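Nitroreductase family protein (Lactobacillus plantarum, PDB 4QLX) uses bound FMN as an enone reductase in the saturation of polyunsaturated fatty acids, probably reducing 10-oxo-(11E)-octadecenoate to 10-oxooctadecanoate with NADH. Local coordinates at residues N13-A16 against D17-N21; L39-M42 against I43-A47. All coordinates share one frame; numbering follows the deposited sequence.

Contact 1: N13-A16 against D17-N21; sequences NDLA and DVMFN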
# COMPACT_ATOMS: atom_id res chain seq x y z
N ASN A 13 12.30 -5.04 12.84
CA ASN A 13 11.77 -3.69 12.97
C ASN A 13 12.63 -2.67 12.24
O ASN A 13 12.51 -1.47 12.46
CB ASN A 13 11.65 -3.33 14.45
CG ASN A 13 10.80 -2.11 14.69
OD1 ASN A 13 9.71 -1.99 14.15
ND2 ASN A 13 11.31 -1.18 15.49
N ASP A 14 13.49 -3.17 11.35
CA ASP A 14 14.34 -2.35 10.49
C ASP A 14 13.57 -1.96 9.21
O ASP A 14 13.46 -2.76 8.30
CB ASP A 14 15.63 -3.12 10.16
CG ASP A 14 16.61 -2.33 9.28
OD1 ASP A 14 16.20 -1.37 8.60
OD2 ASP A 14 17.80 -2.71 9.26
N LEU A 15 13.06 -0.73 9.15
CA LEU A 15 12.21 -0.30 8.03
C LEU A 15 12.89 -0.47 6.67
O LEU A 15 12.29 -0.99 5.73
CB LEU A 15 11.77 1.16 8.22
CG LEU A 15 10.79 1.74 7.19
CD1 LEU A 15 9.91 2.74 7.85
CD2 LEU A 15 11.51 2.42 6.02
N ALA A 16 14.13 -0.01 6.57
CA ALA A 16 14.86 -0.07 5.31
C ALA A 16 15.00 -1.52 4.83
O ALA A 16 14.76 -1.83 3.66
CB ALA A 16 16.22 0.59 5.45
N ASP A 17 15.37 -2.40 5.74
CA ASP A 17 15.50 -3.81 5.38
C ASP A 17 14.14 -4.41 5.02
O ASP A 17 14.00 -5.11 4.01
CB ASP A 17 16.13 -4.61 6.52
CG ASP A 17 16.36 -6.07 6.14
OD1 ASP A 17 17.18 -6.34 5.25
OD2 ASP A 17 15.71 -6.95 6.74
N VAL A 18 13.12 -4.13 5.82
CA VAL A 18 11.80 -4.68 5.56
C VAL A 18 11.29 -4.25 4.19
O VAL A 18 10.91 -5.08 3.38
CB VAL A 18 10.80 -4.27 6.66
CG1 VAL A 18 9.36 -4.57 6.21
CG2 VAL A 18 11.12 -5.01 7.94
N MET A 19 11.32 -2.94 3.92
CA MET A 19 10.75 -2.40 2.69
C MET A 19 11.64 -2.51 1.45
O MET A 19 11.16 -2.83 0.36
CB MET A 19 10.38 -0.91 2.90
CG MET A 19 9.69 -0.26 1.71
SD MET A 19 9.30 1.50 2.04
CE MET A 19 8.45 1.33 3.62
N PHE A 20 12.94 -2.24 1.60
CA PHE A 20 13.82 -2.15 0.43
C PHE A 20 14.50 -3.48 0.06
O PHE A 20 15.06 -3.63 -1.04
CB PHE A 20 14.89 -1.08 0.67
CG PHE A 20 14.33 0.27 1.02
CD1 PHE A 20 13.08 0.67 0.55
CD2 PHE A 20 15.04 1.14 1.83
CE1 PHE A 20 12.56 1.92 0.87
CE2 PHE A 20 14.52 2.39 2.17
CZ PHE A 20 13.27 2.77 1.68
N ASN A 21 14.44 -4.45 0.96
CA ASN A 21 14.91 -5.81 0.66
C ASN A 21 13.75 -6.78 0.55
O ASN A 21 13.93 -8.00 0.67
CB ASN A 21 15.90 -6.31 1.72
CG ASN A 21 17.25 -5.67 1.59
OD1 ASN A 21 17.75 -5.46 0.48
ND2 ASN A 21 17.87 -5.35 2.73
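Leu15 and Met19 lie side by side, one turn apart and pointing the same way, and meet through Leu15 CD2 and Met19 CE at 4.0 Å. The bend at the last torsion of the methionine (chi3 -51°) brings its methyl group back toward the leucine. Val18 is buried too: its CG2 packs 3.3 Å from Asp14 O, the same oxygen that accepts from Val18 N, while Leu157 of helix 137-161 and Leu15 of the second subunit touch its side chain. The motif that starts helix 15-20 is an N-cap. Asp14 OD1 accepts from Asp17 N at 3.2 Å along a nearly straight line (173°), the N-H arriving from above the carboxylate plane. The same OD1 is bonded by Asn13 ND2 of the second subunit, which joins the cap to the dimer interface. With an alanine here, Asp17 N would probably lose its capping acceptor and Asn13 of the second subunit the mate for its amide. Packing is close again where Ala16 CB touches Phe20 CD2 at 3.8 Å, and the ring there stands obliquely to Ala16 O. The loose, solvent side lies beyond the last turn, where exposed Asn21 reaches back through ND2 to Asp17 OD1 at 2.8 Å, on the anti side of that carboxylate. The carboxylates of Asp14 and Asp17 are turned 51° apart, with Asp14 OD2 and Asp17 OD2 separated by 5.4 Å.

Contact 2: L39-M42 against I43-A47; sequences LQKM and IAEAA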
# COMPACT_ATOMS: atom_id res chain seq x y z
N LEU A 39 -1.52 -14.93 12.67
CA LEU A 39 -2.12 -14.43 11.43
C LEU A 39 -3.08 -13.29 11.72
O LEU A 39 -3.11 -12.29 11.00
CB LEU A 39 -2.85 -15.55 10.67
CG LEU A 39 -2.00 -16.59 9.94
CD1 LEU A 39 -2.92 -17.67 9.37
CD2 LEU A 39 -1.17 -15.97 8.82
N GLN A 40 -3.88 -13.44 12.78
CA GLN A 40 -4.84 -12.41 13.19
C GLN A 40 -4.11 -11.15 13.62
O GLN A 40 -4.57 -10.04 13.37
CB GLN A 40 -5.73 -12.90 14.34
CG GLN A 40 -6.68 -14.00 13.97
CD GLN A 40 -7.64 -14.34 15.10
OE1 GLN A 40 -7.24 -14.47 16.27
NE2 GLN A 40 -8.90 -14.49 14.76
N LYS A 41 -3.00 -11.35 14.32
CA LYS A 41 -2.15 -10.24 14.74
C LYS A 41 -1.60 -9.45 13.54
O LYS A 41 -1.63 -8.22 13.54
CB LYS A 41 -1.00 -10.76 15.61
CG LYS A 41 -0.59 -9.80 16.70
CD LYS A 41 -1.76 -9.60 17.67
CE LYS A 41 -1.66 -8.26 18.39
NZ LYS A 41 -2.95 -7.91 19.07
N MET A 42 -1.10 -10.16 12.53
CA MET A 42 -0.55 -9.53 11.33
C MET A 42 -1.61 -8.78 10.54
O MET A 42 -1.36 -7.68 10.04
CB MET A 42 0.14 -10.58 10.43
CG MET A 42 1.38 -11.17 11.07
SD MET A 42 2.37 -12.20 9.96
CE MET A 42 1.24 -13.52 9.59
N ILE A 43 -2.80 -9.37 10.43
CA ILE A 43 -3.91 -8.71 9.77
C ILE A 43 -4.34 -7.43 10.51
O ILE A 43 -4.56 -6.40 9.89
CB ILE A 43 -5.11 -9.67 9.63
CG1 ILE A 43 -4.81 -10.72 8.56
CG2 ILE A 43 -6.39 -8.89 9.27
CD1 ILE A 43 -5.76 -11.91 8.56
N ALA A 44 -4.43 -7.50 11.84
CA ALA A 44 -4.74 -6.30 12.63
C ALA A 44 -3.66 -5.23 12.44
O ALA A 44 -3.97 -4.05 12.27
CB ALA A 44 -4.90 -6.66 14.11
N GLU A 45 -2.40 -5.63 12.44
CA GLU A 45 -1.30 -4.69 12.22
C GLU A 45 -1.38 -4.01 10.84
O GLU A 45 -1.18 -2.79 10.72
CB GLU A 45 0.03 -5.40 12.40
CG GLU A 45 0.35 -5.67 13.87
CD GLU A 45 1.48 -6.67 14.08
OE1 GLU A 45 1.98 -7.26 13.09
OE2 GLU A 45 1.86 -6.88 15.26
N ALA A 46 -1.68 -4.78 9.80
CA ALA A 46 -1.86 -4.21 8.46
C ALA A 46 -3.03 -3.22 8.39
O ALA A 46 -3.01 -2.27 7.62
CB ALA A 46 -2.07 -5.32 7.44
N ALA A 47 -4.06 -3.46 9.21
CA ALA A 47 -5.29 -2.68 9.11
C ALA A 47 -5.19 -1.36 9.87
O ALA A 47 -6.17 -0.63 9.99
CB ALA A 47 -6.48 -3.49 9.60
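The carboxylate of Glu45 lies with one face over the preceding turn of its own helix, Lys41 O standing 3.5 Å from Glu45 CD. On that same face Met42 CA approaches OE1 of Glu45 at 3.8 Å, and Lys41 CG comes toward OE2 of Glu45 at 4.1 Å; the opposite face turns away from this turn. Its two oxygens are held from outside the segments, OE1 by His162 NE2 and OE2 by Asn9 ND2. Glu45 takes up this position because CG sits beside the backbone N (chi1 -74°) and the chain then runs extended. Lys41, bent at its second torsion, crosses it at about a right angle and carries NZ to 6.2 Å from Glu45 OE2. Beneath these side chains the helix is regular: Ile43, Ala44, Glu45 and Ala46 each donate to the carbonyl four residues earlier, all four bonds being nearly equal in length. Around the helix, Ile43 rests CG1 3.4 Å from Leu39 O and touches Phe60 and Val62 of strand 58-63, outermost of the sheet within this chain; Leu39 touches Val62. Met42 and Ala46 lie instead against helix 137-161, so helix 36-46 bridges that strand and the long helix of the nitroreductase fold. At its end the bonds from Ala47 N to Ile43 O and Ala44 O are both weak, and Gln154 NE2 takes up Ala46 O. A hydrogen bond to each oxygen would probably ease burial of the Glu45 charge, more so if His162 is protonated, while Lys41 stays too far for a salt bridge.

Overall arrangement
From the N terminus the chain first forms contact 1, the short helix 15-20 with its cap, and then contact 2, the later turns of helix 36-46. The two are in series, neither nesting nor crossing, and each closes only a turn or so of its own helix. Their centres are 18 Å apart and their nearest atoms about 9 Å, without touching. Helix 137-161 links them, packing beside Val18 in one and Met42, Glu45 and Ala46 in the other. The dimer adds a second tie, since Glu45 packs against Phe20 of the second subunit. Contact 1 thus belongs largely to the subunit interface, contact 2 to the sheet and the long helix within one chain.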